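Local structure of exotoxin 6 (Staphylococcus aureus subsp. aureus Mu50, 4ZYS) at residues Q156-K162 / Q188-V194; K153-I157 / T168-S172. The protein is a superantigen-like exotoxin whose precise activity remains uncertain, though it probably binds sugars. One frame throughout, in Å; residues are numbered along the deposited sequence.

In the fold
Both contacts lie in the beta-grasp domain and share strand 155-161, which has a neighbour along each edge. Strand 166-170, the outermost strand on its side of the five-stranded sheet, follows at once and closes the hairpin of contact 2; strand 189-196 comes later in the chain and pairs with the other edge in contact 1. The centres of the contacts are about 13 Å apart. They touch through Val194 and Leu171 and through Thr158 and Thr168, while Gln156 and Ile157 belong to both. Helix 130-145 packs against both pairings on the side of Ile157. Because strand 155-161 pairs along both edges, it ties the hairpin to strand 189-196 near the end of the chain.

Contact 1 (Q156-K162 / Q188-V194); sequences QITITMK and QIQKILV
Thr158 and Leu193 exchange a pair of backbone hydrogen bonds, Thr158 N to Leu193 O at 2.8 Å and Leu193 N to Thr158 O at 2.9 Å, in an antiparallel pairing of strands 156-161 and 189-194 whose directions differ by 155°. It belongs to the sheet of the beta-grasp domain, and a classic beta bulge interrupts it: Gln190 and Lys191 both face Thr160, whose O accepts from Gln190 N at 2.8 Å and more loosely from Lys191 N at 3.3 Å. Beyond the bulge the register has moved by one residue, and Met161 stands opposite Ile189.

One face is greasy. Ile157 and Val194 run side by side, CG1 of the first 4.1 Å from CG1 of the second, and Ile159 CG2 meets Ile189 CG2 obliquely at 3.9 Å. Leu133 and Leu137 of helix 130-145 lie over this face, against Ile159 and against Ile157 and Ile192 respectively. The opposite face carries Thr158, Thr160, Lys191 and Leu193, and is more open to solvent. Met161, modelled as selenomethionine, starts out away from strand 189-194, but bends at chi2 and chi3 bring its CE back to within 3.6 Å of Gln188 CB, while SE rests against Ile189 CG1.

At the far end Lys162 folds across Gln190. A last bend at chi4 (-55°) turns the ammonium inward, and NZ reaches Gln190 OE1 at 2.8 Å from above the amide plane, 46° out of it.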
ATOM      1  N   GLN A 156      -6.151  -9.272 -11.062  1.00 25.25           N
ATOM      2  CA  GLN A 156      -4.761  -8.950 -10.795  1.00 24.78           C
ATOM      3  C   GLN A 156      -4.435  -7.492 -11.016  1.00 26.53           C
ATOM      4  O   GLN A 156      -4.974  -6.847 -11.931  1.00 25.28           O
ATOM      5  CB  GLN A 156      -3.915  -9.769 -11.794  1.00 27.48           C
ATOM      6  CG  GLN A 156      -2.538 -10.167 -11.320  1.00 46.98           C
ATOM      7  CD  GLN A 156      -1.812 -10.966 -12.371  1.00 60.92           C
ATOM      8  OE1 GLN A 156      -0.971 -10.444 -13.114  1.00 52.54           O
ATOM      9  NE2 GLN A 156      -2.095 -12.260 -12.439  1.00 56.11           N
ATOM     10  N   ILE A 157      -3.472  -7.000 -10.228  1.00 21.03           N
ATOM     11  CA  ILE A 157      -2.825  -5.709 -10.414  1.00 18.85           C
ATOM     12  C   ILE A 157      -1.431  -6.014 -10.987  1.00 21.77           C
ATOM     13  O   ILE A 157      -0.739  -6.842 -10.413  1.00 22.35           O
ATOM     14  CB  ILE A 157      -2.747  -4.827  -9.139  1.00 20.13           C
ATOM     15  CG1 ILE A 157      -4.125  -4.377  -8.677  1.00 19.19           C
ATOM     16  CG2 ILE A 157      -1.822  -3.611  -9.367  1.00 19.70           C
ATOM     17  CD1 ILE A 157      -4.166  -4.016  -7.176  1.00 22.16           C
ATOM     18  N   THR A 158      -1.015  -5.352 -12.088  1.00 17.28           N
ATOM     19  CA  THR A 158       0.319  -5.541 -12.659  1.00 17.70           C
ATOM     20  C   THR A 158       0.998  -4.164 -12.711  1.00 22.71           C
ATOM     21  O   THR A 158       0.498  -3.255 -13.363  1.00 22.94           O
ATOM     22  CB  THR A 158       0.266  -6.287 -14.000  1.00 22.96           C
ATOM     23  OG1 THR A 158      -0.543  -7.449 -13.841  1.00 22.75           O
ATOM     24  CG2 THR A 158       1.636  -6.710 -14.496  1.00 19.85           C
ATOM     25  N   ILE A 159       2.089  -3.998 -11.940  1.00 19.72           N
ATOM     26  CA  ILE A 159       2.873  -2.771 -11.895  1.00 19.58           C
ATOM     27  C   ILE A 159       4.154  -3.041 -12.696  1.00 23.68           C
ATOM     28  O   ILE A 159       4.953  -3.896 -12.316  1.00 23.68           O
ATOM     29  CB  ILE A 159       3.110  -2.260 -10.437  1.00 21.73           C
ATOM     30  CG1 ILE A 159       1.737  -2.022  -9.730  1.00 21.83           C
ATOM     31  CG2 ILE A 159       3.958  -0.971 -10.432  1.00 19.54           C
ATOM     32  CD1 ILE A 159       1.753  -1.950  -8.202  1.00 27.73           C
ATOM     33  N   THR A 160       4.309  -2.361 -13.843  1.00 18.50           N
ATOM     34  CA  THR A 160       5.473  -2.555 -14.698  1.00 18.31           C
ATOM     35  C   THR A 160       6.440  -1.372 -14.527  1.00 22.59           C
ATOM     36  O   THR A 160       6.030  -0.210 -14.608  1.00 22.51           O
ATOM     37  CB  THR A 160       5.038  -2.766 -16.154  1.00 23.75           C
ATOM     38  OG1 THR A 160       4.090  -3.836 -16.191  1.00 25.44           O
ATOM     39  CG2 THR A 160       6.214  -3.089 -17.077  1.00 19.42           C
HETATM   40  N   MSE A 161       7.731  -1.686 -14.310  1.00 17.67           N
HETATM   41  CA  MSE A 161       8.800  -0.701 -14.132  1.00 15.52           C
HETATM   42  C   MSE A 161       9.436  -0.359 -15.472  1.00 21.66           C
HETATM   43  O   MSE A 161       9.187  -1.074 -16.441  1.00 20.48           O
HETATM   44  CB  MSE A 161       9.855  -1.259 -13.173  1.00 16.54           C
HETATM   45  CG  MSE A 161       9.247  -1.855 -11.883  1.00 20.15           C
HETATM   46 SE   MSE A 161       8.074  -0.638 -10.975  0.75 22.45          SE
HETATM   47  CE  MSE A 161       9.427   0.471 -10.267  1.00 20.71           C
ATOM     48  N   LYS A 162      10.262   0.726 -15.528  1.00 20.84           N
ATOM     49  CA  LYS A 162      10.964   1.148 -16.757  1.00 23.20           C
ATOM     50  C   LYS A 162      11.899   0.070 -17.244  1.00 29.04           C
ATOM     51  O   LYS A 162      12.043  -0.090 -18.449  1.00 30.14           O
ATOM     52  CB  LYS A 162      11.758   2.466 -16.578  1.00 26.83           C
ATOM     53  CG  LYS A 162      10.940   3.594 -15.959  1.00 49.68           C
ATOM     54  CD  LYS A 162      11.188   4.970 -16.585  1.00 59.38           C
ATOM     55  CE  LYS A 162      10.288   6.040 -15.981  1.00 53.24           C
ATOM     56  NZ  LYS A 162       8.832   5.713 -16.061  1.00 42.62           N
ATOM     57  N   GLN A 188      10.295   5.134 -11.346  1.00 24.18           N
ATOM     58  CA  GLN A 188      10.512   4.028 -12.276  1.00 23.77           C
ATOM     59  C   GLN A 188       9.207   3.269 -12.638  1.00 25.82           C
ATOM     60  O   GLN A 188       9.262   2.345 -13.452  1.00 24.77           O
ATOM     61  CB  GLN A 188      11.549   3.051 -11.700  1.00 24.35           C
ATOM     62  CG  GLN A 188      12.962   3.627 -11.570  1.00 35.05           C
ATOM     63  CD  GLN A 188      13.589   3.959 -12.896  1.00 49.53           C
ATOM     64  OE1 GLN A 188      13.645   3.135 -13.805  1.00 43.17           O
ATOM     65  NE2 GLN A 188      14.071   5.186 -13.034  1.00 38.18           N
ATOM     66  N   ILE A 189       8.055   3.654 -12.070  1.00 21.05           N
ATOM     67  CA  ILE A 189       6.773   3.006 -12.417  1.00 20.95           C
ATOM     68  C   ILE A 189       6.333   3.517 -13.811  1.00 24.56           C
ATOM     69  O   ILE A 189       6.146   4.725 -13.971  1.00 22.50           O
ATOM     70  CB  ILE A 189       5.683   3.241 -11.331  1.00 23.43           C
ATOM     71  CG1 ILE A 189       6.117   2.661  -9.965  1.00 22.44           C
ATOM     72  CG2 ILE A 189       4.315   2.685 -11.790  1.00 24.62           C
ATOM     73  CD1 ILE A 189       5.402   3.248  -8.762  1.00 22.61           C
ATOM     74  N   GLN A 190       6.203   2.606 -14.813  1.00 20.73           N
ATOM     75  CA  GLN A 190       5.830   2.970 -16.185  1.00 20.94           C
ATOM     76  C   GLN A 190       4.337   2.775 -16.507  1.00 24.98           C
ATOM     77  O   GLN A 190       3.707   3.669 -17.091  1.00 24.24           O
ATOM     78  CB  GLN A 190       6.648   2.154 -17.206  1.00 22.96           C
ATOM     79  CG  GLN A 190       7.914   2.829 -17.661  1.00 42.60           C
ATOM     80  CD  GLN A 190       7.724   3.942 -18.653  1.00 58.73           C
ATOM     81  OE1 GLN A 190       7.300   5.049 -18.300  1.00 53.59           O
ATOM     82  NE2 GLN A 190       8.160   3.707 -19.888  1.00 51.74           N
ATOM     83  N   LYS A 191       3.812   1.574 -16.202  1.00 19.71           N
ATOM     84  CA  LYS A 191       2.450   1.156 -16.502  1.00 18.62           C
ATOM     85  C   LYS A 191       1.845   0.432 -15.329  1.00 20.82           C
ATOM     86  O   LYS A 191       2.549  -0.280 -14.616  1.00 19.49           O
ATOM     87  CB  LYS A 191       2.438   0.185 -17.701  1.00 21.25           C
ATOM     88  CG  LYS A 191       2.645   0.774 -19.074  1.00 37.60           C
ATOM     89  CD  LYS A 191       2.428  -0.338 -20.097  1.00 46.91           C
ATOM     90  CE  LYS A 191       1.938   0.150 -21.438  1.00 55.22           C
ATOM     91  NZ  LYS A 191       1.635  -0.980 -22.364  1.00 60.49           N
ATOM     92  N   ILE A 192       0.529   0.573 -15.163  1.00 17.26           N
ATOM     93  CA  ILE A 192      -0.257  -0.121 -14.160  1.00 16.80           C
ATOM     94  C   ILE A 192      -1.504  -0.662 -14.863  1.00 22.47           C
ATOM     95  O   ILE A 192      -2.161   0.042 -15.640  1.00 21.40           O
ATOM     96  CB  ILE A 192      -0.610   0.725 -12.902  1.00 19.35           C
ATOM     97  CG1 ILE A 192       0.657   1.292 -12.209  1.00 20.11           C
ATOM     98  CG2 ILE A 192      -1.477  -0.094 -11.890  1.00 16.70           C
ATOM     99  CD1 ILE A 192       0.339   2.444 -11.154  1.00 25.36           C
ATOM    100  N   LEU A 193      -1.803  -1.927 -14.600  1.00 20.23           N
ATOM    101  CA  LEU A 193      -2.983  -2.570 -15.115  1.00 20.22           C
ATOM    102  C   LEU A 193      -3.736  -3.164 -13.961  1.00 23.86           C
ATOM    103  O   LEU A 193      -3.140  -3.872 -13.157  1.00 22.54           O
ATOM    104  CB  LEU A 193      -2.623  -3.655 -16.181  1.00 20.81           C
ATOM    105  CG  LEU A 193      -3.814  -4.463 -16.765  1.00 24.17           C
ATOM    106  CD1 LEU A 193      -4.739  -3.569 -17.586  1.00 23.91           C
ATOM    107  CD2 LEU A 193      -3.328  -5.630 -17.599  1.00 23.60           C
ATOM    108  N   VAL A 194      -5.041  -2.863 -13.855  1.00 22.80           N
ATOM    109  CA  VAL A 194      -5.927  -3.475 -12.862  1.00 22.62           C
ATOM    110  C   VAL A 194      -6.928  -4.298 -13.657  1.00 26.03           C
ATOM    111  O   VAL A 194      -7.739  -3.719 -14.359  1.00 27.08           O
ATOM    112  CB  VAL A 194      -6.622  -2.468 -11.900  1.00 27.18           C
ATOM    113  CG1 VAL A 194      -7.426  -3.209 -10.841  1.00 26.65           C
ATOM    114  CG2 VAL A 194      -5.622  -1.522 -11.244  1.00 26.99           C
TER

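Contact 2 (K153-I157 / T168-S172); sequences KQGQI and TIDLS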
ATOM      1  N   LYS A 153     -14.745 -10.433  -7.463  1.00 26.88           N
ATOM      2  CA  LYS A 153     -13.754 -10.688  -6.418  1.00 26.68           C
ATOM      3  C   LYS A 153     -12.406 -11.187  -6.976  1.00 32.39           C
ATOM      4  O   LYS A 153     -11.487 -11.408  -6.202  1.00 33.99           O
ATOM      5  CB  LYS A 153     -14.389 -11.766  -5.486  1.00 28.79           C
ATOM      6  CG  LYS A 153     -13.576 -12.255  -4.282  1.00 46.30           C
ATOM      7  CD  LYS A 153     -13.855 -13.744  -3.948  1.00 57.80           C
ATOM      8  CE  LYS A 153     -15.242 -13.991  -3.367  1.00 66.45           C
ATOM      9  NZ  LYS A 153     -15.348 -15.297  -2.669  1.00 69.91           N
ATOM     10  N   GLN A 154     -12.278 -11.380  -8.285  1.00 28.27           N
ATOM     11  CA  GLN A 154     -11.052 -11.937  -8.859  1.00 26.96           C
ATOM     12  C   GLN A 154     -10.331 -10.986  -9.808  1.00 27.23           C
ATOM     13  O   GLN A 154     -10.923 -10.063 -10.361  1.00 26.45           O
ATOM     14  CB  GLN A 154     -11.394 -13.229  -9.617  1.00 29.21           C
ATOM     15  CG  GLN A 154     -11.573 -14.448  -8.733  1.00 32.27           C
ATOM     16  CD  GLN A 154     -12.313 -15.514  -9.493  1.00 57.93           C
ATOM     17  OE1 GLN A 154     -13.515 -15.395  -9.765  1.00 63.18           O
ATOM     18  NE2 GLN A 154     -11.616 -16.577  -9.867  1.00 43.58           N
ATOM     19  N   GLY A 155      -9.050 -11.254 -10.020  1.00 23.61           N
ATOM     20  CA  GLY A 155      -8.214 -10.479 -10.925  1.00 21.79           C
ATOM     21  C   GLY A 155      -6.826 -10.203 -10.401  1.00 26.01           C
ATOM     22  O   GLY A 155      -6.388 -10.771  -9.396  1.00 23.77           O
ATOM     23  N   GLN A 156      -6.151  -9.272 -11.062  1.00 25.25           N
ATOM     24  CA  GLN A 156      -4.761  -8.950 -10.795  1.00 24.78           C
ATOM     25  C   GLN A 156      -4.435  -7.492 -11.016  1.00 26.53           C
ATOM     26  O   GLN A 156      -4.974  -6.847 -11.931  1.00 25.28           O
ATOM     27  CB  GLN A 156      -3.915  -9.769 -11.794  1.00 27.48           C
ATOM     28  CG  GLN A 156      -2.538 -10.167 -11.320  1.00 46.98           C
ATOM     29  CD  GLN A 156      -1.812 -10.966 -12.371  1.00 60.92           C
ATOM     30  OE1 GLN A 156      -0.971 -10.444 -13.114  1.00 52.54           O
ATOM     31  NE2 GLN A 156      -2.095 -12.260 -12.439  1.00 56.11           N
ATOM     32  N   ILE A 157      -3.472  -7.000 -10.228  1.00 21.03           N
ATOM     33  CA  ILE A 157      -2.825  -5.709 -10.414  1.00 18.85           C
ATOM     34  C   ILE A 157      -1.431  -6.014 -10.987  1.00 21.77           C
ATOM     35  O   ILE A 157      -0.739  -6.842 -10.413  1.00 22.35           O
ATOM     36  CB  ILE A 157      -2.747  -4.827  -9.139  1.00 20.13           C
ATOM     37  CG1 ILE A 157      -4.125  -4.377  -8.677  1.00 19.19           C
ATOM     38  CG2 ILE A 157      -1.822  -3.611  -9.367  1.00 19.70           C
ATOM     39  CD1 ILE A 157      -4.166  -4.016  -7.176  1.00 22.16           C
ATOM     40  N   THR A 168       3.103  -8.118  -9.319  1.00 21.45           N
ATOM     41  CA  THR A 168       1.714  -8.559  -9.488  1.00 21.28           C
ATOM     42  C   THR A 168       1.058  -8.763  -8.122  1.00 23.32           C
ATOM     43  O   THR A 168       1.690  -9.263  -7.200  1.00 21.73           O
ATOM     44  CB  THR A 168       1.577  -9.808 -10.352  1.00 29.32           C
ATOM     45  OG1 THR A 168       2.173 -10.892  -9.653  1.00 32.67           O
ATOM     46  CG2 THR A 168       2.202  -9.648 -11.720  1.00 28.15           C
ATOM     47  N   ILE A 169      -0.206  -8.331  -8.005  1.00 20.29           N
ATOM     48  CA  ILE A 169      -1.007  -8.425  -6.793  1.00 20.63           C
ATOM     49  C   ILE A 169      -2.343  -9.078  -7.120  1.00 25.50           C
ATOM     50  O   ILE A 169      -3.117  -8.512  -7.893  1.00 25.00           O
ATOM     51  CB  ILE A 169      -1.208  -7.046  -6.097  1.00 22.40           C
ATOM     52  CG1 ILE A 169       0.160  -6.303  -5.876  1.00 22.94           C
ATOM     53  CG2 ILE A 169      -1.986  -7.240  -4.798  1.00 22.21           C
ATOM     54  CD1 ILE A 169       0.093  -4.831  -5.301  1.00 27.06           C
ATOM     55  N   ASP A 170      -2.617 -10.251  -6.506  1.00 21.49           N
ATOM     56  CA  ASP A 170      -3.854 -11.012  -6.682  1.00 21.36           C
ATOM     57  C   ASP A 170      -5.002 -10.287  -5.958  1.00 23.94           C
ATOM     58  O   ASP A 170      -4.901  -9.958  -4.780  1.00 22.55           O
ATOM     59  CB  ASP A 170      -3.636 -12.449  -6.171  1.00 23.60           C
ATOM     60  CG  ASP A 170      -4.798 -13.419  -6.244  1.00 31.39           C
ATOM     61  OD1 ASP A 170      -5.882 -13.026  -6.749  1.00 31.18           O
ATOM     62  OD2 ASP A 170      -4.642 -14.556  -5.760  1.00 35.05           O
ATOM     63  N   LEU A 171      -6.058  -9.968  -6.703  1.00 21.62           N
ATOM     64  CA  LEU A 171      -7.184  -9.192  -6.185  1.00 19.95           C
ATOM     65  C   LEU A 171      -8.117  -9.981  -5.286  1.00 22.81           C
ATOM     66  O   LEU A 171      -8.880  -9.374  -4.516  1.00 21.98           O
ATOM     67  CB  LEU A 171      -7.980  -8.575  -7.349  1.00 19.85           C
ATOM     68  CG  LEU A 171      -7.334  -7.325  -7.993  1.00 23.47           C
ATOM     69  CD1 LEU A 171      -8.226  -6.746  -9.118  1.00 22.95           C
ATOM     70  CD2 LEU A 171      -7.061  -6.238  -6.947  1.00 23.87           C
ATOM     71  N   SER A 172      -8.069 -11.321  -5.366  1.00 18.24           N
ATOM     72  CA  SER A 172      -8.949 -12.192  -4.580  1.00 17.81           C
ATOM     73  C   SER A 172      -8.444 -12.377  -3.142  1.00 23.32           C
ATOM     74  O   SER A 172      -9.143 -12.982  -2.325  1.00 25.49           O
ATOM     75  CB  SER A 172      -9.137 -13.547  -5.273  1.00 18.70           C
ATOM     76  OG  SER A 172      -7.965 -14.334  -5.232  1.00 21.53           O
TER
HETATM   77  O   HOH W   1      -7.862 -13.481  -8.752  1.00 26.93           O
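The amide of Gln156 leans its OE1 on the methyl of Thr168, OE1 to CG2 3.6 Å, while the carboxylate of Asp170 is engaged on one face by Ser172. Ser172 OG donates to Asp170 OD1 at 2.9 Å from the syn side, and Ser172 N comes to that same oxygen from higher above the plane; the backbone bond makes an Asx turn just as strand 168-170 ends. Water 1 joins the turn to the other segment, 2.8 Å from Gly155 N and 2.9 Å from Asp170 OD1. Nearby, the peptide plane of Gly155 is approached from above: Leu171 N bonds to Gly155 O at 2.8 Å, 45° out of the carbonyl plane, and Leu171 CB sits 3.4 Å from the same oxygen.

Ile157 and Ile169 form the hydrogen-bonded pair of this antiparallel hairpin. On their side of the sheet the side chains of Ile157 and Leu171 cross at about a right angle, CD1 of Ile157 lying 3.7 Å from CD2 of Leu171. Helix 130-145 covers this side with Leu137 and Arg138, strand 189-196 adds Val194, and helix 10-17 meets Lys153 through Glu10 and Leu13.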